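Local coordinates for protein 3-dehydroquinate dehydratase (Geobacillus kaustophilus, PDB 2YR1) that probably catalyses the cis-dehydration of 3-dehydroquinate to 3-dehydroshikimate, the third step of the chorismate pathway, through a Schiff-base intermediate, at residues 63-68 and 103-108; 156-161 and 185-190; 160-165 and 203-208; 225-230 and 243-248. All coordinates share one frame; numbering follows the deposited sequence.

Contact 1 of 4, residues 63-68 and 103-108; sequences ERVLAT and RRLIEA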
loop_
_atom_site.group_PDB
_atom_site.type_symbol
_atom_site.label_atom_id
_atom_site.label_comp_id
_atom_site.label_asym_id
_atom_site.label_seq_id
_atom_site.Cartn_x
_atom_site.Cartn_y
_atom_site.Cartn_z
ATOM N N GLU A 63 -41.086 14.572 -2.425
ATOM C CA GLU A 63 -41.428 14.523 -3.845
ATOM C C GLU A 63 -40.230 14.943 -4.678
ATOM O O GLU A 63 -39.986 14.389 -5.756
ATOM C CB GLU A 63 -42.618 15.447 -4.158
ATOM C CG GLU A 63 -43.318 15.141 -5.488
ATOM C CD GLU A 63 -44.337 16.207 -5.894
ATOM O OE1 GLU A 63 -45.173 16.608 -5.047
ATOM O OE2 GLU A 63 -44.301 16.639 -7.069
ATOM N N ARG A 64 -39.494 15.935 -4.179
ATOM C CA ARG A 64 -38.309 16.428 -4.875
ATOM C C ARG A 64 -37.211 15.358 -4.831
ATOM O O ARG A 64 -36.654 14.987 -5.863
ATOM C CB ARG A 64 -37.806 17.721 -4.225
ATOM C CG ARG A 64 -38.797 18.892 -4.254
ATOM C CD ARG A 64 -38.058 20.222 -4.092
ATOM N NE ARG A 64 -38.907 21.318 -3.626
ATOM C CZ ARG A 64 -39.995 21.768 -4.253
ATOM N NH1 ARG A 64 -40.396 21.215 -5.394
ATOM N NH2 ARG A 64 -40.675 22.789 -3.740
ATOM N N VAL A 65 -36.916 14.855 -3.635
ATOM C CA VAL A 65 -35.895 13.828 -3.479
ATOM C C VAL A 65 -36.244 12.610 -4.327
ATOM O O VAL A 65 -35.428 12.143 -5.128
ATOM C CB VAL A 65 -35.761 13.384 -2.020
ATOM C CG1 VAL A 65 -34.577 12.435 -1.886
ATOM C CG2 VAL A 65 -35.586 14.591 -1.116
ATOM N N LEU A 66 -37.464 12.101 -4.155
ATOM C CA LEU A 66 -37.920 10.949 -4.923
ATOM C C LEU A 66 -37.725 11.259 -6.394
ATOM O O LEU A 66 -37.252 10.413 -7.169
ATOM C CB LEU A 66 -39.403 10.668 -4.647
ATOM C CG LEU A 66 -40.051 9.498 -5.407
ATOM C CD1 LEU A 66 -40.586 8.470 -4.412
ATOM C CD2 LEU A 66 -41.177 10.012 -6.311
ATOM N N ALA A 67 -38.096 12.481 -6.779
ATOM C CA ALA A 67 -37.962 12.918 -8.168
ATOM C C ALA A 67 -36.502 12.786 -8.587
ATOM O O ALA A 67 -36.189 12.129 -9.578
ATOM C CB ALA A 67 -38.426 14.368 -8.313
ATOM N N THR A 68 -35.611 13.411 -7.824
ATOM C CA THR A 68 -34.186 13.338 -8.115
ATOM C C THR A 68 -33.726 11.875 -8.102
ATOM O O THR A 68 -33.070 11.408 -9.036
ATOM C CB THR A 68 -33.378 14.121 -7.073
ATOM O OG1 THR A 68 -33.823 15.483 -7.052
ATOM C CG2 THR A 68 -31.891 14.079 -7.406
ATOM N N ARG A 103 -35.398 8.647 8.443
ATOM C CA ARG A 103 -35.851 7.258 8.348
ATOM C C ARG A 103 -37.095 7.129 7.493
ATOM O O ARG A 103 -37.261 6.156 6.758
ATOM C CB ARG A 103 -36.099 6.687 9.747
ATOM C CG ARG A 103 -34.804 6.423 10.490
ATOM C CD ARG A 103 -35.010 5.741 11.832
ATOM N NE ARG A 103 -35.655 6.616 12.804
ATOM C CZ ARG A 103 -35.814 6.302 14.085
ATOM N NH1 ARG A 103 -35.371 5.140 14.540
ATOM N NH2 ARG A 103 -36.427 7.141 14.905
ATOM N N ARG A 104 -37.963 8.130 7.580
ATOM C CA ARG A 104 -39.185 8.136 6.802
ATOM C C ARG A 104 -38.789 8.353 5.352
ATOM O O ARG A 104 -39.321 7.705 4.444
ATOM C CB ARG A 104 -40.103 9.254 7.299
ATOM C CG ARG A 104 -41.527 8.818 7.558
ATOM C CD ARG A 104 -42.231 9.810 8.483
ATOM N NE ARG A 104 -42.173 11.181 7.982
ATOM C CZ ARG A 104 -41.672 12.205 8.668
ATOM N NH1 ARG A 104 -41.187 12.012 9.890
ATOM N NH2 ARG A 104 -41.650 13.419 8.133
ATOM N N LEU A 105 -37.831 9.254 5.136
ATOM C CA LEU A 105 -37.353 9.543 3.788
ATOM C C LEU A 105 -36.626 8.315 3.263
ATOM O O LEU A 105 -36.752 7.960 2.086
ATOM C CB LEU A 105 -36.389 10.734 3.804
ATOM C CG LEU A 105 -36.322 11.627 2.565
ATOM C CD1 LEU A 105 -35.154 12.602 2.735
ATOM C CD2 LEU A 105 -36.141 10.802 1.308
ATOM N N ILE A 106 -35.858 7.662 4.132
ATOM C CA ILE A 106 -35.132 6.471 3.708
ATOM C C ILE A 106 -36.149 5.411 3.276
ATOM O O ILE A 106 -35.993 4.769 2.245
ATOM C CB ILE A 106 -34.244 5.909 4.845
ATOM C CG1 ILE A 106 -33.107 6.883 5.158
ATOM C CG2 ILE A 106 -33.660 4.566 4.432
ATOM C CD1 ILE A 106 -32.292 6.499 6.390
ATOM N N GLU A 107 -37.213 5.248 4.053
ATOM C CA GLU A 107 -38.227 4.260 3.704
ATOM C C GLU A 107 -38.861 4.631 2.382
ATOM O O GLU A 107 -38.952 3.813 1.461
ATOM C CB GLU A 107 -39.302 4.176 4.790
ATOM C CG GLU A 107 -40.210 2.970 4.609
ATOM C CD GLU A 107 -41.236 2.858 5.708
ATOM O OE1 GLU A 107 -42.245 3.601 5.641
ATOM O OE2 GLU A 107 -41.023 2.043 6.640
ATOM N N ALA A 108 -39.289 5.883 2.280
ATOM C CA ALA A 108 -39.908 6.367 1.060
ATOM C C ALA A 108 -38.970 6.158 -0.115
ATOM O O ALA A 108 -39.402 5.773 -1.195
ATOM C CB ALA A 108 -40.244 7.835 1.199
#
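V65 and L105 meet tip to tip, methyl against methyl: CG1 of V65 lies 3.9 Å from CD2 of L105, a normal van der Waals separation. The other branches follow one step behind, with CG2 of V65 4.4 Å from CD1 of L105, so the two forked ends face each other as a pair of prongs. V65 places CG1 anti to its backbone N (chi1 -173°), which leaves both methyls on the side turned to the second helix. A second, looser touch lies nearer the surface, where CD1 of L66 comes within 4.4 Å of the carbonyl O of A108. The backbones stay well apart, the CA atoms of L66 and A108 being 7.8 Å from each other, and only 115 Å² is buried in all. These are neighbouring outer helices of a TIM barrel: helix 62-75 follows strand 48-52, helix 99-112 follows strand 81-84, and their small interface lies about 19 Å from the centre of the chain. Beneath the methyl pair the barrel and its loops take over. V65 also packs on F56 and on W51 of strand 48-52, a predicted 3-dehydroquinate-binding residue, while L105 rests on L97. One turn beyond V65, T68 touches the same F56 and W51, and its OG1 is hydrogen-bonded to D31.

Contact 2 of 4, residues 156-161 and 185-190; sequences ETLLAD and VLVLLQ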
loop_
_atom_site.group_PDB
_atom_site.type_symbol
_atom_site.label_atom_id
_atom_site.label_comp_id
_atom_site.label_asym_id
_atom_site.label_seq_id
_atom_site.Cartn_x
_atom_site.Cartn_y
_atom_site.Cartn_z
ATOM N N GLU A 156 -8.797 -2.181 18.760
ATOM C CA GLU A 156 -9.911 -2.854 19.452
ATOM C C GLU A 156 -11.264 -2.173 19.212
ATOM O O GLU A 156 -12.292 -2.827 19.061
ATOM C CB GLU A 156 -9.647 -2.894 20.963
ATOM C CG GLU A 156 -10.289 -4.089 21.654
ATOM C CD GLU A 156 -11.648 -3.805 22.308
ATOM O OE1 GLU A 156 -12.540 -3.219 21.637
ATOM O OE2 GLU A 156 -11.828 -4.196 23.501
ATOM N N THR A 157 -11.262 -0.850 19.214
ATOM C CA THR A 157 -12.487 -0.077 19.014
ATOM C C THR A 157 -13.012 -0.276 17.598
ATOM O O THR A 157 -14.209 -0.459 17.391
ATOM C CB THR A 157 -12.209 1.408 19.271
ATOM O OG1 THR A 157 -11.549 1.533 20.534
ATOM C CG2 THR A 157 -13.491 2.214 19.321
ATOM N N LEU A 158 -12.103 -0.259 16.624
ATOM C CA LEU A 158 -12.483 -0.438 15.223
ATOM C C LEU A 158 -13.032 -1.845 15.013
ATOM O O LEU A 158 -14.030 -2.045 14.307
ATOM C CB LEU A 158 -11.264 -0.183 14.318
ATOM C CG LEU A 158 -10.717 1.246 14.439
ATOM C CD1 LEU A 158 -9.543 1.452 13.491
ATOM C CD2 LEU A 158 -11.840 2.249 14.149
ATOM N N LEU A 159 -12.374 -2.824 15.621
ATOM C CA LEU A 159 -12.830 -4.203 15.497
ATOM C C LEU A 159 -14.230 -4.351 16.135
ATOM O O LEU A 159 -15.115 -4.967 15.548
ATOM C CB LEU A 159 -11.818 -5.149 16.147
ATOM C CG LEU A 159 -12.204 -6.635 16.129
ATOM C CD1 LEU A 159 -12.598 -7.068 14.717
ATOM C CD2 LEU A 159 -11.021 -7.460 16.648
ATOM N N ALA A 160 -14.426 -3.763 17.314
ATOM C CA ALA A 160 -15.714 -3.816 17.998
ATOM C C ALA A 160 -16.820 -3.156 17.167
ATOM O O ALA A 160 -17.927 -3.695 17.062
ATOM C CB ALA A 160 -15.608 -3.144 19.371
ATOM N N ASP A 161 -16.525 -2.002 16.560
ATOM C CA ASP A 161 -17.507 -1.320 15.710
ATOM C C ASP A 161 -18.014 -2.214 14.594
ATOM O O ASP A 161 -19.211 -2.292 14.345
ATOM C CB ASP A 161 -16.919 -0.054 15.055
ATOM C CG ASP A 161 -16.731 1.085 16.034
ATOM O OD1 ASP A 161 -17.560 1.239 16.964
ATOM O OD2 ASP A 161 -15.759 1.849 15.855
ATOM N N VAL A 185 -2.351 4.661 10.127
ATOM C CA VAL A 185 -2.748 4.019 8.878
ATOM C C VAL A 185 -2.634 2.503 9.015
ATOM O O VAL A 185 -3.522 1.775 8.596
ATOM C CB VAL A 185 -1.879 4.522 7.692
ATOM C CG1 VAL A 185 -2.258 3.809 6.429
ATOM C CG2 VAL A 185 -2.080 6.033 7.514
ATOM N N LEU A 186 -1.558 2.031 9.635
ATOM C CA LEU A 186 -1.362 0.595 9.829
ATOM C C LEU A 186 -2.421 0.062 10.829
ATOM O O LEU A 186 -2.895 -1.046 10.678
ATOM C CB LEU A 186 0.069 0.334 10.325
ATOM C CG LEU A 186 1.182 0.692 9.315
ATOM C CD1 LEU A 186 2.536 0.325 9.899
ATOM C CD2 LEU A 186 0.968 -0.058 7.988
ATOM N N VAL A 187 -2.781 0.849 11.848
ATOM C CA VAL A 187 -3.833 0.430 12.786
ATOM C C VAL A 187 -5.141 0.140 11.990
ATOM O O VAL A 187 -5.810 -0.894 12.184
ATOM C CB VAL A 187 -4.109 1.539 13.828
ATOM C CG1 VAL A 187 -5.407 1.289 14.545
ATOM C CG2 VAL A 187 -2.959 1.596 14.806
ATOM N N LEU A 188 -5.500 1.048 11.089
ATOM C CA LEU A 188 -6.702 0.849 10.282
ATOM C C LEU A 188 -6.628 -0.424 9.429
ATOM O O LEU A 188 -7.628 -1.135 9.268
ATOM C CB LEU A 188 -6.960 2.030 9.352
ATOM C CG LEU A 188 -8.157 1.610 8.483
ATOM C CD1 LEU A 188 -9.436 1.933 9.223
ATOM C CD2 LEU A 188 -8.121 2.231 7.130
ATOM N N LEU A 189 -5.464 -0.708 8.856
ATOM C CA LEU A 189 -5.332 -1.920 8.032
ATOM C C LEU A 189 -5.365 -3.171 8.915
ATOM O O LEU A 189 -5.976 -4.185 8.565
ATOM C CB LEU A 189 -4.028 -1.876 7.223
ATOM C CG LEU A 189 -3.931 -0.759 6.176
ATOM C CD1 LEU A 189 -2.587 -0.841 5.458
ATOM C CD2 LEU A 189 -5.074 -0.879 5.180
ATOM N N GLN A 190 -4.719 -3.097 10.072
ATOM C CA GLN A 190 -4.699 -4.238 10.994
ATOM C C GLN A 190 -6.119 -4.572 11.430
ATOM O O GLN A 190 -6.500 -5.734 11.506
ATOM C CB GLN A 190 -3.876 -3.911 12.242
ATOM C CG GLN A 190 -2.425 -3.586 11.987
ATOM C CD GLN A 190 -1.829 -2.733 13.102
ATOM O OE1 GLN A 190 -1.930 -3.084 14.283
ATOM N NE2 GLN A 190 -1.207 -1.610 12.732
#
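L158 spans the gap between the two helices, meeting V187 and L188 on the far side. CB of L158 leaves the backbone toward helix 182-198 but is still 6.0 Å from the nearer methyl of V187, CG1. The next atom, CG of L158, remains 5.3 Å from that CG1 of V187. The chain then runs on extended, CD1 being anti to CA (chi2 -178°), and this carries CD1 of L158 into contact: 4.3 Å to CG1 of V187 and equally 4.3 Å to CD1 of L188. CD2 of L158 is farther off, 5.5 Å from CD1 of L188, so one methyl does the touching. L188 answers in an indirect way: its CB starts away from helix 155-167, and CD1 is the branch that bends back to L158.

With CA atoms of L158 and L188 7.7 Å apart and 89 Å² buried, the direct interface is modest and wholly apolar. The packing extends beyond the two segments: L158 also lies against A191 of helix 182-198, P153 and V177, and L188 shares V177 and reaches T215. Helix 182-198 additionally faces the second subunit of the homodimer, where L189 packs on L186 of that subunit and V185 and L186 on its F222. Strand 172-177 connects the two helices in sequence and supplies V177 beneath both leucines, the arrangement of consecutive helices in the outer layer of a (beta/alpha)8 barrel.

Contact 3 of 4, residues 160-165 and 203-208; sequences ADMRQA and LITMAM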
loop_
_atom_site.group_PDB
_atom_site.type_symbol
_atom_site.label_atom_id
_atom_site.label_comp_id
_atom_site.label_asym_id
_atom_site.label_seq_id
_atom_site.Cartn_x
_atom_site.Cartn_y
_atom_site.Cartn_z
ATOM N N ALA A 160 -14.426 -3.763 17.314
ATOM C CA ALA A 160 -15.714 -3.816 17.998
ATOM C C ALA A 160 -16.820 -3.156 17.167
ATOM O O ALA A 160 -17.927 -3.695 17.062
ATOM C CB ALA A 160 -15.608 -3.144 19.371
ATOM N N ASP A 161 -16.525 -2.002 16.560
ATOM C CA ASP A 161 -17.507 -1.320 15.710
ATOM C C ASP A 161 -18.014 -2.214 14.594
ATOM O O ASP A 161 -19.211 -2.292 14.345
ATOM C CB ASP A 161 -16.919 -0.054 15.055
ATOM C CG ASP A 161 -16.731 1.085 16.034
ATOM O OD1 ASP A 161 -17.560 1.239 16.964
ATOM O OD2 ASP A 161 -15.759 1.849 15.855
ATOM N N MET A 162 -17.094 -2.886 13.910
ATOM C CA MET A 162 -17.472 -3.744 12.807
ATOM C C MET A 162 -18.211 -4.993 13.292
ATOM O O MET A 162 -19.119 -5.479 12.631
ATOM C CB MET A 162 -16.234 -4.126 11.981
ATOM C CG MET A 162 -15.737 -2.984 11.096
ATOM S SD MET A 162 -14.273 -3.335 10.118
ATOM C CE MET A 162 -12.944 -3.145 11.354
ATOM N N ARG A 163 -17.820 -5.520 14.443
ATOM C CA ARG A 163 -18.505 -6.698 14.951
ATOM C C ARG A 163 -19.952 -6.335 15.263
ATOM O O ARG A 163 -20.861 -7.092 14.954
ATOM C CB ARG A 163 -17.814 -7.232 16.211
ATOM C CG ARG A 163 -16.457 -7.865 15.947
ATOM C CD ARG A 163 -16.236 -9.059 16.858
ATOM N NE ARG A 163 -16.006 -8.654 18.237
ATOM C CZ ARG A 163 -16.442 -9.331 19.299
ATOM N NH1 ARG A 163 -17.137 -10.448 19.135
ATOM N NH2 ARG A 163 -16.182 -8.890 20.522
ATOM N N GLN A 164 -20.153 -5.158 15.852
ATOM C CA GLN A 164 -21.484 -4.688 16.227
ATOM C C GLN A 164 -22.348 -4.409 14.994
ATOM O O GLN A 164 -23.547 -4.707 14.980
ATOM C CB GLN A 164 -21.358 -3.424 17.084
ATOM C CG GLN A 164 -22.547 -3.156 17.990
ATOM C CD GLN A 164 -22.514 -4.009 19.242
ATOM O OE1 GLN A 164 -22.632 -5.234 19.180
ATOM N NE2 GLN A 164 -22.336 -3.364 20.388
ATOM N N ALA A 165 -21.741 -3.827 13.964
ATOM C CA ALA A 165 -22.468 -3.531 12.743
ATOM C C ALA A 165 -23.080 -4.839 12.231
ATOM O O ALA A 165 -24.254 -4.886 11.866
ATOM C CB ALA A 165 -21.530 -2.936 11.705
ATOM N N LEU A 203 -16.543 -5.862 4.168
ATOM C CA LEU A 203 -16.082 -4.738 4.969
ATOM C C LEU A 203 -15.632 -3.587 4.062
ATOM O O LEU A 203 -15.107 -3.814 2.968
ATOM C CB LEU A 203 -14.870 -5.186 5.789
ATOM C CG LEU A 203 -14.929 -5.665 7.234
ATOM C CD1 LEU A 203 -16.270 -6.268 7.568
ATOM C CD2 LEU A 203 -13.784 -6.635 7.454
ATOM N N ILE A 204 -15.846 -2.358 4.516
ATOM C CA ILE A 204 -15.387 -1.175 3.776
ATOM C C ILE A 204 -14.653 -0.349 4.788
ATOM O O ILE A 204 -15.252 0.120 5.758
ATOM C CB ILE A 204 -16.523 -0.303 3.234
ATOM C CG1 ILE A 204 -17.418 -1.109 2.299
ATOM C CG2 ILE A 204 -15.944 0.919 2.481
ATOM C CD1 ILE A 204 -18.664 -0.327 1.875
ATOM N N THR A 205 -13.353 -0.165 4.582
ATOM C CA THR A 205 -12.582 0.632 5.517
ATOM C C THR A 205 -11.687 1.598 4.761
ATOM O O THR A 205 -11.350 1.376 3.586
ATOM C CB THR A 205 -11.657 -0.231 6.425
ATOM O OG1 THR A 205 -10.634 -0.828 5.630
ATOM C CG2 THR A 205 -12.442 -1.318 7.177
ATOM N N MET A 206 -11.312 2.675 5.440
ATOM C CA MET A 206 -10.417 3.673 4.870
ATOM C C MET A 206 -9.861 4.622 5.926
ATOM O O MET A 206 -10.481 4.857 6.972
ATOM C CB MET A 206 -11.121 4.513 3.779
ATOM C CG MET A 206 -12.381 5.242 4.238
ATOM S SD MET A 206 -13.858 4.197 4.100
ATOM C CE MET A 206 -14.336 4.454 2.390
ATOM N N ALA A 207 -8.660 5.115 5.659
ATOM C CA ALA A 207 -8.024 6.136 6.489
ATOM C C ALA A 207 -8.144 7.278 5.474
ATOM O O ALA A 207 -7.781 7.116 4.297
ATOM C CB ALA A 207 -6.551 5.809 6.755
ATOM N N MET A 208 -8.686 8.407 5.908
ATOM C CA MET A 208 -8.887 9.555 5.025
ATOM C C MET A 208 -7.622 10.387 4.938
ATOM O O MET A 208 -6.616 10.025 5.531
ATOM C CB MET A 208 -10.038 10.390 5.573
ATOM C CG MET A 208 -11.321 9.572 5.714
ATOM S SD MET A 208 -12.674 10.526 6.401
ATOM C CE MET A 208 -12.291 10.376 8.179
#
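M162 lays its thioether across the side chains of L203 and T205, meeting each at about a right angle. The sulfur does the work in both cases: SD is 3.8 Å from CG of L203 and 4.0 Å from CG2 of T205, and the directions to these two carbons diverge by about 80° at the sulfur. It therefore sits astride two alternate residues of the strand. Getting there takes an extended reach followed by a bend. The M162 chain runs straight through CB and CG (chi2 179°), then turns at chi3 (-79°), which swings CE aside, 4.6 Å from CG2 of T205, and leaves SD as the leading atom.

L203 meets the sulfur with its branch point: CD1 and CD2 both lie slightly farther from SD than CG does. T205 offers its methyl; its hydroxyl is engaged elsewhere, OG1 being hydrogen-bonded to OG1 of T192 on helix 182-198. Between helix 155-167 and strand 203-207, V175 of strand 172-177 touches both M162 and T205, and A195 touches M162 and L203, so the M162 side chain packs between the helix layer and the parallel strands of the TIM barrel. K174, the predicted Schiff-base lysine, has its side chain about 7 Å from that of T205. The contact is apolar and probably mainly dispersive: a polarisable sulfur set against aliphatic carbons, with every touching residue buried.

Contact 4 of 4, residues 225-230 and 243-248; sequences AVTFAV and DDVRTV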
loop_
_atom_site.group_PDB
_atom_site.type_symbol
_atom_site.label_atom_id
_atom_site.label_comp_id
_atom_site.label_asym_id
_atom_site.label_seq_id
_atom_site.Cartn_x
_atom_site.Cartn_y
_atom_site.Cartn_z
ATOM N N ALA A 225 -13.578 -4.235 0.723
ATOM C CA ALA A 225 -14.220 -4.540 -0.552
ATOM C C ALA A 225 -14.568 -3.391 -1.465
ATOM O O ALA A 225 -14.799 -3.602 -2.666
ATOM C CB ALA A 225 -15.470 -5.360 -0.299
ATOM N N VAL A 226 -14.620 -2.187 -0.910
ATOM C CA VAL A 226 -14.985 -1.019 -1.688
ATOM C C VAL A 226 -14.033 0.133 -1.406
ATOM O O VAL A 226 -13.620 0.309 -0.271
ATOM C CB VAL A 226 -16.381 -0.522 -1.306
ATOM C CG1 VAL A 226 -16.740 0.682 -2.161
ATOM C CG2 VAL A 226 -17.393 -1.630 -1.446
ATOM N N THR A 227 -13.664 0.891 -2.435
ATOM C CA THR A 227 -12.799 2.062 -2.232
ATOM C C THR A 227 -13.524 3.245 -2.892
ATOM O O THR A 227 -14.114 3.094 -3.966
ATOM C CB THR A 227 -11.385 1.886 -2.862
ATOM O OG1 THR A 227 -10.577 3.036 -2.562
ATOM C CG2 THR A 227 -11.480 1.756 -4.388
ATOM N N PHE A 228 -13.514 4.400 -2.228
ATOM C CA PHE A 228 -14.174 5.584 -2.751
ATOM C C PHE A 228 -13.199 6.486 -3.516
ATOM O O PHE A 228 -12.166 6.896 -2.976
ATOM C CB PHE A 228 -14.834 6.378 -1.620
ATOM C CG PHE A 228 -16.043 5.699 -1.002
ATOM C CD1 PHE A 228 -17.057 6.462 -0.435
ATOM C CD2 PHE A 228 -16.163 4.312 -0.975
ATOM C CE1 PHE A 228 -18.175 5.854 0.145
ATOM C CE2 PHE A 228 -17.279 3.690 -0.394
ATOM C CZ PHE A 228 -18.283 4.464 0.163
ATOM N N ALA A 229 -13.538 6.790 -4.770
ATOM C CA ALA A 229 -12.688 7.638 -5.619
ATOM C C ALA A 229 -13.469 8.831 -6.159
ATOM O O ALA A 229 -14.706 8.873 -6.068
ATOM C CB ALA A 229 -12.147 6.825 -6.766
ATOM N N VAL A 230 -12.764 9.800 -6.729
ATOM C CA VAL A 230 -13.444 10.969 -7.277
ATOM C C VAL A 230 -13.870 10.736 -8.719
ATOM O O VAL A 230 -13.048 10.401 -9.576
ATOM C CB VAL A 230 -12.554 12.225 -7.239
ATOM C CG1 VAL A 230 -13.290 13.412 -7.913
ATOM C CG2 VAL A 230 -12.198 12.565 -5.806
ATOM N N ASP A 243 -9.433 7.451 -12.324
ATOM C CA ASP A 243 -8.474 6.974 -13.322
ATOM C C ASP A 243 -7.150 6.542 -12.687
ATOM O O ASP A 243 -6.545 5.545 -13.091
ATOM C CB ASP A 243 -8.216 8.066 -14.370
ATOM C CG ASP A 243 -9.390 8.249 -15.320
ATOM O OD1 ASP A 243 -10.065 7.238 -15.638
ATOM O OD2 ASP A 243 -9.631 9.397 -15.757
ATOM N N ASP A 244 -6.695 7.295 -11.691
ATOM C CA ASP A 244 -5.451 6.950 -11.018
ATOM C C ASP A 244 -5.650 5.723 -10.122
ATOM O O ASP A 244 -4.749 4.903 -9.971
ATOM C CB ASP A 244 -4.922 8.154 -10.233
ATOM C CG ASP A 244 -4.542 9.328 -11.151
ATOM O OD1 ASP A 244 -3.840 9.101 -12.151
ATOM O OD2 ASP A 244 -4.942 10.474 -10.878
ATOM N N VAL A 245 -6.835 5.584 -9.538
ATOM C CA VAL A 245 -7.114 4.418 -8.705
ATOM C C VAL A 245 -7.035 3.153 -9.565
ATOM O O VAL A 245 -6.400 2.166 -9.177
ATOM C CB VAL A 245 -8.503 4.523 -8.052
ATOM C CG1 VAL A 245 -8.840 3.243 -7.331
ATOM C CG2 VAL A 245 -8.502 5.670 -7.042
ATOM N N ARG A 246 -7.669 3.198 -10.742
ATOM C CA ARG A 246 -7.670 2.073 -11.691
ATOM C C ARG A 246 -6.242 1.698 -12.107
ATOM O O ARG A 246 -5.890 0.524 -12.178
ATOM C CB ARG A 246 -8.463 2.429 -12.965
ATOM C CG ARG A 246 -9.954 2.667 -12.769
ATOM C CD ARG A 246 -10.579 3.145 -14.084
ATOM N NE ARG A 246 -12.023 3.362 -14.011
ATOM C CZ ARG A 246 -12.892 2.423 -13.654
ATOM N NH1 ARG A 246 -12.453 1.208 -13.328
ATOM N NH2 ARG A 246 -14.194 2.688 -13.640
ATOM N N THR A 247 -5.433 2.706 -12.394
ATOM C CA THR A 247 -4.042 2.485 -12.798
ATOM C C THR A 247 -3.317 1.627 -11.759
ATOM O O THR A 247 -2.727 0.589 -12.081
ATOM C CB THR A 247 -3.287 3.835 -12.929
ATOM O OG1 THR A 247 -3.866 4.599 -13.990
ATOM C CG2 THR A 247 -1.804 3.615 -13.208
ATOM N N VAL A 248 -3.363 2.069 -10.507
ATOM C CA VAL A 248 -2.685 1.355 -9.417
ATOM C C VAL A 248 -3.276 -0.022 -9.149
ATOM O O VAL A 248 -2.544 -1.009 -8.945
ATOM C CB VAL A 248 -2.715 2.216 -8.117
ATOM C CG1 VAL A 248 -2.118 1.466 -6.968
ATOM C CG2 VAL A 248 -1.947 3.527 -8.362
#
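Segments 225-230 and 243-248 come nearest at A229 and V245, whose CA atoms are 7.1 Å apart, near enough for short side chains to bridge the space. This is the last beta-alpha unit of the TIM barrel, helix 242-256 lying over the outer face of strand 226-228. T227 and A229, two residues apart, both point toward the helix, whereas F228 between them points away. V245 fits against this pair with one methyl for each. Its chi1 of 173° sets CG1 anti to the backbone N and CG2 beside that N, anti to the carbonyl carbon, dividing the two branches between T227 and A229. L217 and I240 pack on V245 as well.

T227 turns its methyl to the interface, while its OG1 is hydrogen-bonded to the backbone O of R216, a predicted 3-dehydroquinate-binding residue. On the helix, D244 is hydrogen-bonded through OD2 to Y255 of the second subunit, which places this element at the dimer interface. The tighter of the two V245 touches is CG2 on A229 CB at 3.8 Å; CG1 stands 4.2 Å from CG2 of T227.

Contacts 3 and 4 join helices to strands in the buried wall of the barrel, whereas contacts 1 and 2 join helix to helix in its outer layer. Contact 2 is nevertheless buried like contacts 3 and 4; only contact 1 is partly buried, on the far side of the chain's centre from the others. Contacts 2 and 3 share helix 155-167 and touch where L188 packs on strand 203-207. Contacts 3 and 4 meet between the neighbouring strands 203-207 and 226-228: L203 O and A225 N, 2.7 Å apart, form a probable hydrogen bond. In all four, apolar groups meet, though contact 1 also sets a methyl near a carbonyl oxygen and contact 3 alone uses sulfur.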